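Local coordinates for protein putative retaining b-glycosidase (Saccharophagus degradans, PDB 5A95) that hydrolyses mixed-linkage beta-glucans, probably as a retaining family 5 (subfamily 26) endo-beta-glucanase, at residues N56-D61 with P286-Q291; F66-V71 with G324-V329; I224-G229 with G248-A253. The protein carries 1 engineered substitution. One frame throughout, in Å; residues are numbered along the deposited sequence.

Overall arrangement
All three contacts lie in one sheet, whose parallel strands close into the (beta/alpha)8 barrel expected of family 5. Strand 287-289 pairs with 250-252 of interaction 3 and with 326-329 of interaction 2; 326-329 in turn joins 65-72, where first and last barrel strands meet. Interaction 1 brings in strand 57-59, an antiparallel addition to 65-72 at the barrel floor. Its centre lies about 7 Å from that of interaction 2 and about 9 Å from that of interaction 3; the centres of interactions 2 and 3 are about 13 Å apart. Along the chain, interactions 1 and 2 interleave, and both segments of interaction 3 fall between their first and second segments. The N-terminal strand thus caps the floor, while the sugar lies at the C-terminal strand ends, the active-site end of this fold.

Interaction 1: residues N56-D61 with P286-Q291; sequences NKFIDD and PVIATQ. Engineered in segment 286-291: Gln291 (natural residue Glu). With BGC (beta-D-glucopyranose), chain D.
Pro286 begins 286-291 against strand 57-59: its CB stands over one face of the Phe58 ring, a CH-pi contact 3.6 Å from CB to the ring centroid and 19° off the normal. Its CA also makes a CA-H...O contact with Asn56 O, at 3.4 Å. Val287 turns its side chain from strand 57-59, but Ile288 comes back to it, CG1 reaching Phe58 CZ at 3.6 Å, with the two side chains at about a right angle. Phe58 gets there because CG lies anti to the carbonyl carbon (chi1 -57°), which swings the ring across to the barrel strand. With an alanine in place of Phe58, Pro286 CB would probably lose its aromatic face and a gap would open beside Ile288 CG1. Beyond the inverse gamma turn centred on Ala289, the engineered Gln291, a glutamate in the natural enzyme, extends to the glucose, where NE2 donates a weak hydrogen bond to O2 at 3.3 Å; Arg103 and Tyr256 also hold its amide. At the opposite end of this barrel strand the N-terminal hairpin closes the barrel floor: Phe58 fills it, packing on Val53 of strand 52-54 and Ile224 of strand 224-227, its ring edge-to-face with Phe68.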
ATOM      1  N   ASN A  56      14.833  24.390 -24.248  1.00  8.39           N
ATOM      2  CA  ASN A  56      15.681  23.227 -24.147  1.00  8.26           C
ATOM      3  C   ASN A  56      16.923  23.453 -23.308  1.00  8.99           C
ATOM      4  O   ASN A  56      17.832  22.614 -23.305  1.00  9.69           O
ATOM      5  CB  ASN A  56      16.046  22.660 -25.523  1.00  8.39           C
ATOM      6  CG  ASN A  56      17.055  23.499 -26.249  1.00  9.92           C
ATOM      7  OD1 ASN A  56      17.164  24.709 -26.026  1.00 11.67           O
ATOM      8  ND2 ASN A  56      17.792  22.873 -27.133  1.00 10.03           N
ATOM      9  N   LYS A  57      16.987  24.568 -22.585  1.00  8.44           N
ATOM     10  CA  LYS A  57      18.183  24.911 -21.811  1.00  8.89           C
ATOM     11  C   LYS A  57      17.888  25.071 -20.334  1.00  8.16           C
ATOM     12  O   LYS A  57      16.790  25.448 -19.933  1.00  8.47           O
ATOM     13  CB  LYS A  57      18.746  26.245 -22.287  1.00 11.85           C
ATOM     14  CG  LYS A  57      19.181  26.286 -23.735  1.00 16.49           C
ATOM     15  CD  LYS A  57      20.252  25.263 -24.061  1.00 20.09           C
ATOM     16  CE  LYS A  57      20.897  25.603 -25.406  1.00 30.08           C
ATOM     17  NZ  LYS A  57      19.897  25.934 -26.463  1.00 34.16           N
ATOM     18  N   PHE A  58      18.905  24.816 -19.534  1.00  8.02           N
ATOM     19  CA  PHE A  58      18.961  25.383 -18.207  1.00  7.95           C
ATOM     20  C   PHE A  58      19.559  26.783 -18.311  1.00  8.31           C
ATOM     21  O   PHE A  58      20.514  26.992 -19.074  1.00  9.17           O
ATOM     22  CB  PHE A  58      19.827  24.538 -17.268  1.00  7.58           C
ATOM     23  CG  PHE A  58      19.379  23.111 -17.157  1.00  7.03           C
ATOM     24  CD1 PHE A  58      18.153  22.806 -16.598  1.00  6.76           C
ATOM     25  CD2 PHE A  58      20.164  22.071 -17.623  1.00  6.73           C
ATOM     26  CE1 PHE A  58      17.726  21.503 -16.471  1.00  7.04           C
ATOM     27  CE2 PHE A  58      19.742  20.747 -17.523  1.00  7.44           C
ATOM     28  CZ  PHE A  58      18.509  20.473 -16.941  1.00  7.38           C
ATOM     29  N   ILE A  59      19.071  27.704 -17.472  1.00  8.29           N
ATOM     30  CA  ILE A  59      19.615  29.073 -17.398  1.00  9.89           C
ATOM     31  C   ILE A  59      19.789  29.511 -15.959  1.00 10.48           C
ATOM     32  O   ILE A  59      19.074  29.026 -15.061  1.00  9.28           O
ATOM     33  CB  ILE A  59      18.750  30.092 -18.147  1.00 11.23           C
ATOM     34  CG1 ILE A  59      17.317  30.127 -17.621  1.00 11.56           C
ATOM     35  CG2 ILE A  59      18.800  29.806 -19.634  1.00 11.87           C
ATOM     36  CD1 ILE A  59      16.541  31.332 -18.096  1.00 12.30           C
ATOM     37  N   ASP A  60      20.740  30.421 -15.741  1.00 11.33           N
ATOM     38  CA  ASP A  60      20.884  31.067 -14.443  1.00 12.40           C
ATOM     39  C   ASP A  60      20.041  32.339 -14.412  1.00 12.59           C
ATOM     40  O   ASP A  60      19.272  32.609 -15.350  1.00 13.13           O
ATOM     41  CB  ASP A  60      22.355  31.314 -14.106  1.00 12.96           C
ATOM     42  CG  ASP A  60      23.015  32.359 -15.002  1.00 14.47           C
ATOM     43  OD1 ASP A  60      22.313  33.113 -15.687  1.00 15.17           O
ATOM     44  OD2 ASP A  60      24.264  32.380 -15.014  1.00 19.58           O
ATOM     45  N   ASP A  61      20.169  33.090 -13.314  1.00 14.31           N
ATOM     46  CA  ASP A  61      19.365  34.292 -13.088  1.00 15.89           C
ATOM     47  C   ASP A  61      19.814  35.514 -13.895  1.00 19.07           C
ATOM     48  O   ASP A  61      19.152  36.549 -13.832  1.00 23.85           O
ATOM     49  CB  ASP A  61      19.230  34.610 -11.581  1.00 17.03           C
ATOM     50  CG  ASP A  61      20.537  34.989 -10.905  1.00 18.23           C
ATOM     51  OD1 ASP A  61      21.561  35.181 -11.587  1.00 18.78           O
ATOM     52  OD2 ASP A  61      20.499  35.132  -9.645  1.00 17.05           O
ATOM     53  N   PRO A 286      15.679  20.302 -21.779  1.00  6.63           N
ATOM     54  CA  PRO A 286      16.996  20.043 -21.190  1.00  7.15           C
ATOM     55  C   PRO A 286      17.112  18.570 -20.790  1.00  6.95           C
ATOM     56  O   PRO A 286      16.138  17.968 -20.318  1.00  7.25           O
ATOM     57  CB  PRO A 286      17.038  20.933 -19.949  1.00  7.68           C
ATOM     58  CG  PRO A 286      15.796  21.778 -19.988  1.00  8.87           C
ATOM     59  CD  PRO A 286      14.809  21.076 -20.883  1.00  7.27           C
ATOM     60  N   VAL A 287      18.308  18.018 -20.966  1.00  6.04           N
ATOM     61  CA  VAL A 287      18.591  16.628 -20.627  1.00  5.35           C
ATOM     62  C   VAL A 287      19.788  16.569 -19.699  1.00  5.91           C
ATOM     63  O   VAL A 287      20.787  17.280 -19.901  1.00  7.03           O
ATOM     64  CB  VAL A 287      18.876  15.810 -21.902  1.00  6.26           C
ATOM     65  CG1 VAL A 287      19.400  14.408 -21.621  1.00  7.32           C
ATOM     66  CG2 VAL A 287      17.631  15.762 -22.742  1.00  7.39           C
ATOM     67  N   ILE A 288      19.684  15.734 -18.667  1.00  5.97           N
ATOM     68  CA  ILE A 288      20.812  15.451 -17.817  1.00  6.58           C
ATOM     69  C   ILE A 288      21.114  13.959 -17.865  1.00  6.39           C
ATOM     70  O   ILE A 288      20.255  13.109 -17.564  1.00  5.90           O
ATOM     71  CB  ILE A 288      20.650  15.881 -16.330  1.00  7.06           C
ATOM     72  CG1 ILE A 288      20.040  17.268 -16.186  1.00  7.92           C
ATOM     73  CG2 ILE A 288      21.984  15.778 -15.596  1.00  7.36           C
ATOM     74  CD1 ILE A 288      19.777  17.696 -14.748  1.00  7.50           C
ATOM     75  N   ALA A 289      22.337  13.639 -18.293  1.00  5.90           N
ATOM     76  CA  ALA A 289      22.817  12.271 -18.247  1.00  6.03           C
ATOM     77  C   ALA A 289      23.279  12.003 -16.820  1.00  5.86           C
ATOM     78  O   ALA A 289      24.457  12.198 -16.495  1.00  6.07           O
ATOM     79  CB  ALA A 289      23.916  12.085 -19.277  1.00  6.50           C
ATOM     80  N   THR A 290      22.334  11.619 -15.950  1.00  5.48           N
ATOM     81  CA  THR A 290      22.640  11.551 -14.530  1.00  6.34           C
ATOM     82  C   THR A 290      23.433  10.323 -14.078  1.00  6.73           C
ATOM     83  O   THR A 290      23.874  10.283 -12.936  1.00  6.50           O
ATOM     84  CB  THR A 290      21.389  11.719 -13.669  1.00  5.84           C
ATOM     85  OG1 THR A 290      20.364  10.857 -14.162  1.00  6.53           O
ATOM     86  CG2 THR A 290      20.913  13.147 -13.630  1.00  6.19           C
ATOM     87  N   GLN A 291      23.613   9.370 -14.985  1.00  6.14           N
ATOM     88  CA  GLN A 291      24.596   8.299 -14.829  1.00  7.16           C
ATOM     89  C   GLN A 291      25.169   8.017 -16.185  1.00  7.56           C
ATOM     90  O   GLN A 291      24.461   7.938 -17.191  1.00  8.91           O
ATOM     91  CB  GLN A 291      24.011   7.017 -14.243  1.00  8.64           C
ATOM     92  CG  GLN A 291      23.530   7.236 -12.837  1.00 10.00           C
ATOM     93  CD  GLN A 291      23.061   6.003 -12.106  1.00 13.10           C
ATOM     94  OE1 GLN A 291      22.338   6.119 -11.132  1.00 17.63           O
ATOM     95  NE2 GLN A 291      23.555   4.858 -12.486  1.00 18.04           N
TER
HETATM   96  C2  BGC D   1      22.446   1.676 -10.919  1.00 12.97           C
HETATM   97  C3  BGC D   1      23.591   1.896  -9.932  1.00 12.38           C
HETATM   98  C4  BGC D   1      24.671   0.833 -10.162  1.00 11.95           C
HETATM   99  C5  BGC D   1      25.108   0.850 -11.614  1.00 13.86           C
HETATM  100  C6  BGC D   1      26.193  -0.159 -11.906  1.00 17.66           C
HETATM  101  C1  BGC D   1      22.900   1.392 -12.348  1.00 14.00           C
HETATM  102  O1  BGC D   1      21.924   0.727 -13.111  1.00 15.06           O
HETATM  103  O2  BGC D   1      21.519   2.821 -10.865  1.00 13.04           O
HETATM  104  O3  BGC D   1      23.016   1.903  -8.587  1.00 10.68           O
HETATM  105  O4  BGC D   1      25.840   0.945  -9.337  1.00 11.57           O
HETATM  106  O5  BGC D   1      23.969   0.477 -12.382  1.00 14.48           O
HETATM  107  O6  BGC D   1      26.338  -0.152 -13.328  1.00 24.57           O

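Interaction 2: residues F66-V71 with G324-V329; sequences FTFRGV and GVSYTV
Phe68 and Ser326 open the seam where the first and last strands of the (beta/alpha)8 barrel join in parallel. Ser326 OG accepts the backbone N-H of Phe68 at 2.9 Å, a bent bond of 136°; a side-chain hydroxyl takes this N-H just ahead of the backbone ladder. Its OG is anti to the carbonyl carbon (chi1 -69°), which turns it to Phe68 N and brings it near the plane of the Phe68 ring, at its edge. Three backbone bonds follow: Tyr327 N to Phe68 O, Gly70 N to Tyr327 O, and Val329 N to Gly70 O. On the face that carries Arg69, Tyr327 and Val71, the aliphatic part of Arg69 runs obliquely over the Tyr327 phenol, CG 4.0 Å from CZ and CD 3.9 Å from OH. Helix 350-363 covers this outer face, with Val358 and Met359 against Tyr327 and Phe355 against Val329. Thr328 points into the barrel, its CG2 4.0 Å from Gly70 C, and its OG1 bonds to Thr290 O, just past strand 287-289. Farther out, a Schellman motif finishes helix 312-323 at Gly324, whose positive phi turns the chain into the strand. Asn100, just ahead of strand 101-106, bonds Thr67 O and Arg69 N. On the N-terminal side of the seam, Thr67 CG2 rests 3.6 Å from Ser326 OG.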
ATOM      1  N   PHE A  66      23.249  27.383 -18.630  1.00 11.25           N
ATOM      2  CA  PHE A  66      23.942  26.675 -17.582  1.00 10.64           C
ATOM      3  C   PHE A  66      23.976  25.197 -17.944  1.00 10.00           C
ATOM      4  O   PHE A  66      23.009  24.656 -18.453  1.00  9.35           O
ATOM      5  CB  PHE A  66      23.206  26.873 -16.252  1.00 10.36           C
ATOM      6  CG  PHE A  66      23.872  26.211 -15.095  1.00 11.53           C
ATOM      7  CD1 PHE A  66      24.899  26.841 -14.386  1.00 13.95           C
ATOM      8  CD2 PHE A  66      23.491  24.931 -14.721  1.00 12.59           C
ATOM      9  CE1 PHE A  66      25.510  26.187 -13.326  1.00 14.29           C
ATOM     10  CE2 PHE A  66      24.106  24.291 -13.672  1.00 15.16           C
ATOM     11  CZ  PHE A  66      25.124  24.901 -12.992  1.00 14.72           C
ATOM     12  N   THR A  67      25.087  24.542 -17.651  1.00  9.08           N
ATOM     13  CA  THR A  67      25.226  23.090 -17.845  1.00  9.13           C
ATOM     14  C   THR A  67      25.632  22.459 -16.533  1.00  9.21           C
ATOM     15  O   THR A  67      26.638  22.838 -15.961  1.00 11.10           O
ATOM     16  CB  THR A  67      26.310  22.811 -18.933  1.00 12.42           C
ATOM     17  OG1 THR A  67      25.983  23.568 -20.119  1.00 16.04           O
ATOM     18  CG2 THR A  67      26.385  21.363 -19.271  1.00 14.66           C
ATOM     19  N   PHE A  68      24.843  21.504 -16.037  1.00  8.74           N
ATOM     20  CA  PHE A  68      25.280  20.723 -14.867  1.00  8.38           C
ATOM     21  C   PHE A  68      26.408  19.788 -15.341  1.00  8.27           C
ATOM     22  O   PHE A  68      26.250  19.075 -16.340  1.00  9.34           O
ATOM     23  CB  PHE A  68      24.142  19.878 -14.270  1.00  8.67           C
ATOM     24  CG  PHE A  68      22.965  20.667 -13.752  1.00  9.17           C
ATOM     25  CD1 PHE A  68      22.952  21.138 -12.456  1.00 10.05           C
ATOM     26  CD2 PHE A  68      21.881  20.958 -14.560  1.00  9.49           C
ATOM     27  CE1 PHE A  68      21.903  21.867 -11.966  1.00  9.88           C
ATOM     28  CE2 PHE A  68      20.801  21.666 -14.059  1.00  9.48           C
ATOM     29  CZ  PHE A  68      20.821  22.147 -12.778  1.00  9.26           C
ATOM     30  N   ARG A  69      27.533  19.820 -14.640  1.00  8.41           N
ATOM     31  CA  ARG A  69      28.698  19.012 -14.950  1.00  8.94           C
ATOM     32  C   ARG A  69      29.260  18.567 -13.616  1.00  7.74           C
ATOM     33  O   ARG A  69      29.761  19.370 -12.820  1.00  9.58           O
ATOM     34  CB  ARG A  69      29.784  19.809 -15.705  1.00 11.25           C
ATOM     35  CG  ARG A  69      29.378  20.364 -17.064  1.00 14.90           C
ATOM     36  CD  ARG A  69      30.535  21.128 -17.739  1.00 18.52           C
ATOM     37  NE  ARG A  69      31.004  22.198 -16.856  1.00 21.04           N
ATOM     38  CZ  ARG A  69      30.604  23.458 -16.873  1.00 23.25           C
ATOM     39  NH1 ARG A  69      29.730  23.892 -17.784  1.00 34.76           N
ATOM     40  NH2 ARG A  69      31.081  24.288 -15.958  1.00 26.16           N
ATOM     41  N   GLY A  70      29.205  17.271 -13.346  1.00  7.57           N
ATOM     42  CA  GLY A  70      29.721  16.791 -12.072  1.00  8.33           C
ATOM     43  C   GLY A  70      29.682  15.300 -11.916  1.00  7.59           C
ATOM     44  O   GLY A  70      29.855  14.554 -12.884  1.00  7.72           O
ATOM     45  N   VAL A  71      29.455  14.871 -10.676  1.00  6.62           N
ATOM     46  CA  VAL A  71      29.567  13.475 -10.312  1.00  6.44           C
ATOM     47  C   VAL A  71      28.461  13.076  -9.342  1.00  7.20           C
ATOM     48  O   VAL A  71      27.916  13.911  -8.616  1.00  7.32           O
ATOM     49  CB  VAL A  71      30.924  13.137  -9.655  1.00  7.84           C
ATOM     50  CG1 VAL A  71      32.074  13.568 -10.541  1.00  8.83           C
ATOM     51  CG2 VAL A  71      31.072  13.792  -8.292  1.00  7.98           C
ATOM     52  N   GLY A 324      24.786  19.898 -26.060  1.00 12.72           N
ATOM     53  CA  GLY A 324      24.672  20.715 -24.864  1.00 12.73           C
ATOM     54  C   GLY A 324      24.106  20.019 -23.644  1.00 10.90           C
ATOM     55  O   GLY A 324      23.573  20.684 -22.760  1.00 13.14           O
ATOM     56  N   VAL A 325      24.266  18.695 -23.580  1.00  9.45           N
ATOM     57  CA  VAL A 325      23.703  17.835 -22.541  1.00  8.58           C
ATOM     58  C   VAL A 325      24.506  17.963 -21.245  1.00  6.91           C
ATOM     59  O   VAL A 325      25.729  17.978 -21.256  1.00  8.24           O
ATOM     60  CB  VAL A 325      23.641  16.388 -23.075  1.00  9.54           C
ATOM     61  CG1 VAL A 325      23.378  15.385 -21.968  1.00  8.83           C
ATOM     62  CG2 VAL A 325      22.535  16.285 -24.137  1.00 11.31           C
ATOM     63  N   SER A 326      23.784  18.063 -20.125  1.00  7.16           N
ATOM     64  CA  SER A 326      24.374  18.064 -18.789  1.00  6.77           C
ATOM     65  C   SER A 326      24.659  16.635 -18.329  1.00  6.89           C
ATOM     66  O   SER A 326      24.114  15.678 -18.889  1.00  7.09           O
ATOM     67  CB  SER A 326      23.398  18.725 -17.838  1.00  7.02           C
ATOM     68  OG  SER A 326      23.253  20.114 -18.079  1.00  7.50           O
ATOM     69  N   TYR A 327      25.512  16.473 -17.329  1.00  6.49           N
ATOM     70  CA  TYR A 327      25.883  15.129 -16.906  1.00  6.74           C
ATOM     71  C   TYR A 327      26.450  15.066 -15.499  1.00  7.49           C
ATOM     72  O   TYR A 327      27.085  15.985 -15.020  1.00  7.61           O
ATOM     73  CB  TYR A 327      26.889  14.492 -17.881  1.00  7.78           C
ATOM     74  CG  TYR A 327      28.148  15.282 -18.079  1.00  8.64           C
ATOM     75  CD1 TYR A 327      29.240  15.112 -17.245  1.00 10.24           C
ATOM     76  CD2 TYR A 327      28.237  16.232 -19.073  1.00  8.48           C
ATOM     77  CE1 TYR A 327      30.406  15.839 -17.431  1.00 12.17           C
ATOM     78  CE2 TYR A 327      29.393  16.962 -19.270  1.00 10.67           C
ATOM     79  CZ  TYR A 327      30.472  16.775 -18.439  1.00 12.47           C
ATOM     80  OH  TYR A 327      31.641  17.515 -18.604  1.00 17.82           O
ATOM     81  N   THR A 328      26.235  13.907 -14.867  1.00  6.46           N
ATOM     82  CA  THR A 328      26.889  13.551 -13.627  1.00  6.45           C
ATOM     83  C   THR A 328      27.404  12.115 -13.724  1.00  6.67           C
ATOM     84  O   THR A 328      26.632  11.157 -13.790  1.00  7.00           O
ATOM     85  CB  THR A 328      25.994  13.710 -12.394  1.00  6.01           C
ATOM     86  OG1 THR A 328      24.758  13.024 -12.544  1.00  6.65           O
ATOM     87  CG2 THR A 328      25.706  15.165 -12.107  1.00  7.34           C
ATOM     88  N   VAL A 329      28.731  11.955 -13.715  1.00  6.38           N
ATOM     89  CA  VAL A 329      29.366  10.671 -13.906  1.00  6.62           C
ATOM     90  C   VAL A 329      29.075   9.771 -12.689  1.00  7.53           C
ATOM     91  O   VAL A 329      29.015  10.244 -11.542  1.00  7.81           O
ATOM     92  CB  VAL A 329      30.892  10.851 -14.039  1.00  7.55           C
ATOM     93  CG1 VAL A 329      31.616   9.532 -14.267  1.00  8.53           C
ATOM     94  CG2 VAL A 329      31.215  11.804 -15.181  1.00  8.53           C
TER

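Interaction 3: residues I224-G229 with G248-A253; sequences IPLVAG and GIAYAA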
ATOM      1  N   ILE A 224      13.385  21.948 -10.480  1.00  6.95           N
ATOM      2  CA  ILE A 224      13.375  21.273 -11.765  1.00  6.88           C
ATOM      3  C   ILE A 224      13.160  19.768 -11.568  1.00  6.27           C
ATOM      4  O   ILE A 224      14.056  19.048 -11.143  1.00  6.90           O
ATOM      5  CB  ILE A 224      14.699  21.498 -12.525  1.00  7.45           C
ATOM      6  CG1 ILE A 224      14.962  22.997 -12.751  1.00  7.91           C
ATOM      7  CG2 ILE A 224      14.682  20.736 -13.839  1.00  8.00           C
ATOM      8  CD1 ILE A 224      16.401  23.284 -13.157  1.00  7.88           C
ATOM      9  N   PRO A 225      11.963  19.260 -11.896  1.00  5.87           N
ATOM     10  CA  PRO A 225      11.760  17.807 -11.897  1.00  6.10           C
ATOM     11  C   PRO A 225      12.517  17.198 -13.061  1.00  6.44           C
ATOM     12  O   PRO A 225      12.514  17.739 -14.181  1.00  7.13           O
ATOM     13  CB  PRO A 225      10.223  17.654 -12.092  1.00  6.88           C
ATOM     14  CG  PRO A 225       9.646  19.018 -11.772  1.00  6.71           C
ATOM     15  CD  PRO A 225      10.724  19.964 -12.274  1.00  6.82           C
ATOM     16  N   LEU A 226      13.077  16.016 -12.823  1.00  5.92           N
ATOM     17  CA  LEU A 226      13.820  15.276 -13.837  1.00  6.35           C
ATOM     18  C   LEU A 226      13.172  13.896 -13.986  1.00  5.18           C
ATOM     19  O   LEU A 226      13.046  13.148 -13.000  1.00  5.98           O
ATOM     20  CB  LEU A 226      15.283  15.138 -13.429  1.00  5.88           C
ATOM     21  CG  LEU A 226      16.224  14.460 -14.401  1.00  7.10           C
ATOM     22  CD1 LEU A 226      16.440  15.281 -15.633  1.00  8.53           C
ATOM     23  CD2 LEU A 226      17.560  14.101 -13.793  1.00  8.35           C
ATOM     24  N   VAL A 227      12.683  13.614 -15.195  1.00  5.28           N
ATOM     25  CA  VAL A 227      11.850  12.447 -15.506  1.00  5.22           C
ATOM     26  C   VAL A 227      12.632  11.491 -16.403  1.00  5.82           C
ATOM     27  O   VAL A 227      13.330  11.913 -17.308  1.00  5.57           O
ATOM     28  CB  VAL A 227      10.578  12.918 -16.246  1.00  5.94           C
ATOM     29  CG1 VAL A 227       9.770  11.754 -16.806  1.00  6.45           C
ATOM     30  CG2 VAL A 227       9.718  13.741 -15.291  1.00  7.02           C
ATOM     31  N   ALA A 228      12.486  10.192 -16.132  1.00  5.86           N
ATOM     32  CA  ALA A 228      13.181   9.132 -16.843  1.00  5.61           C
ATOM     33  C   ALA A 228      12.212   8.194 -17.571  1.00  5.54           C
ATOM     34  O   ALA A 228      11.067   7.997 -17.156  1.00  5.94           O
ATOM     35  CB  ALA A 228      13.978   8.279 -15.878  1.00  6.72           C
ATOM     36  N   GLY A 229      12.716   7.627 -18.656  1.00  5.87           N
ATOM     37  CA  GLY A 229      12.035   6.576 -19.377  1.00  6.28           C
ATOM     38  C   GLY A 229      12.486   5.176 -18.973  1.00  5.92           C
ATOM     39  O   GLY A 229      13.226   4.963 -18.011  1.00  5.97           O
ATOM     40  N   GLY A 248       8.765  23.223 -17.334  1.00  7.25           N
ATOM     41  CA  GLY A 248       9.925  23.265 -16.472  1.00  7.19           C
ATOM     42  C   GLY A 248      10.552  21.928 -16.120  1.00  6.77           C
ATOM     43  O   GLY A 248      11.260  21.841 -15.142  1.00  8.50           O
ATOM     44  N   ILE A 249      10.319  20.945 -16.986  1.00  8.00           N
ATOM     45  CA  ILE A 249      10.740  19.541 -16.840  1.00  9.39           C
ATOM     46  C   ILE A 249      12.021  19.314 -17.616  1.00  8.15           C
ATOM     47  O   ILE A 249      12.163  19.796 -18.744  1.00 10.19           O
ATOM     48  CB  ILE A 249       9.611  18.592 -17.450  1.00 10.82           C
ATOM     49  CG1 ILE A 249       8.263  18.916 -16.801  1.00 11.53           C
ATOM     50  CG2 ILE A 249       9.908  17.115 -17.339  1.00 12.67           C
ATOM     51  CD1 ILE A 249       8.320  18.899 -15.298  1.00 10.74           C
ATOM     52  N   ALA A 250      12.957  18.583 -17.021  1.00  6.72           N
ATOM     53  CA  ALA A 250      14.097  18.050 -17.738  1.00  6.49           C
ATOM     54  C   ALA A 250      13.958  16.533 -17.800  1.00  5.76           C
ATOM     55  O   ALA A 250      13.208  15.928 -17.007  1.00  6.16           O
ATOM     56  CB  ALA A 250      15.382  18.434 -17.034  1.00  7.94           C
ATOM     57  N   TYR A 251      14.660  15.917 -18.749  1.00  5.03           N
ATOM     58  CA  TYR A 251      14.617  14.464 -18.889  1.00  5.53           C
ATOM     59  C   TYR A 251      16.002  13.859 -18.625  1.00  6.06           C
ATOM     60  O   TYR A 251      17.036  14.421 -18.980  1.00  6.30           O
ATOM     61  CB  TYR A 251      14.084  14.074 -20.286  1.00  5.54           C
ATOM     62  CG  TYR A 251      12.628  14.380 -20.472  1.00  5.90           C
ATOM     63  CD1 TYR A 251      11.669  13.502 -20.007  1.00  6.52           C
ATOM     64  CD2 TYR A 251      12.203  15.564 -21.075  1.00  6.59           C
ATOM     65  CE1 TYR A 251      10.320  13.757 -20.170  1.00  6.45           C
ATOM     66  CE2 TYR A 251      10.855  15.847 -21.216  1.00  7.18           C
ATOM     67  CZ  TYR A 251       9.913  14.924 -20.786  1.00  6.77           C
ATOM     68  OH  TYR A 251       8.567  15.176 -20.916  1.00  8.00           O
ATOM     69  N   ALA A 252      15.981  12.693 -17.972  1.00  6.59           N
ATOM     70  CA  ALA A 252      17.184  11.932 -17.624  1.00  7.08           C
ATOM     71  C   ALA A 252      17.507  10.941 -18.723  1.00  6.74           C
ATOM     72  O   ALA A 252      16.616  10.338 -19.313  1.00  8.27           O
ATOM     73  CB  ALA A 252      16.989  11.188 -16.304  1.00  7.11           C
ATOM     74  N   ALA A 253      18.785  10.639 -18.886  1.00  6.85           N
ATOM     75  CA  ALA A 253      19.254   9.527 -19.691  1.00  6.57           C
ATOM     76  C   ALA A 253      20.463   8.937 -18.996  1.00  6.47           C
ATOM     77  O   ALA A 253      21.272   9.652 -18.418  1.00  6.74           O
ATOM     78  CB  ALA A 253      19.641   9.983 -21.089  1.00  9.49           C
TER
HETATM   79  O   HOH W   1      15.321   7.985 -19.796  1.00  8.36           O
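Leu226 fits against the next parallel strand through its side chain as well as its backbone. Its CB projects to the same face of the sheet as Ala250 CB, and CG lies anti to the backbone N (chi1 -177°), which carries the branch along the neighbouring strand to 3.9 Å from Ala252 CB. CD1 then reaches between two residues: it touches Ala250 CB at 3.6 Å on one hand and comes to 3.3 Å from Tyr251 C on the other. CD2, the second tip, also meets Ala252 CB and packs on Thr290, just beyond strand 287-289. Beneath this side chain the ladder is regular: Ala250 N bonds to Pro225 O almost straight, at 170°, Val227 N to Ala250 O, and Ala252 N to Val227 O at 2.8 Å, the last donor standing above the carbonyl plane.

The opposite face carries Val227 and Tyr251 side by side, pointing the same way, with Val227 CG1 4.0 Å from Tyr251 CE1. Ile249 CG2 lies over one face of the Tyr251 ring and also touches Val227 CG2; the Ile249 and Pro225 side chains cross at about a right angle, with Ile249 CD1 3.8 Å from Pro225 CG. Helix 202-219 covers this side through Ile213 and Tyr217, and Tyr251 OH bonds to Ile244 N. Past the last ladder bond, a water takes the N-H of Gly229 and donates to Ala252 O, bridging the strands as they part. Strand 224-227, helix 230-233 and strand 250-252 together form a beta-alpha-beta crossover, the repeating element of the (beta/alpha)8 barrel.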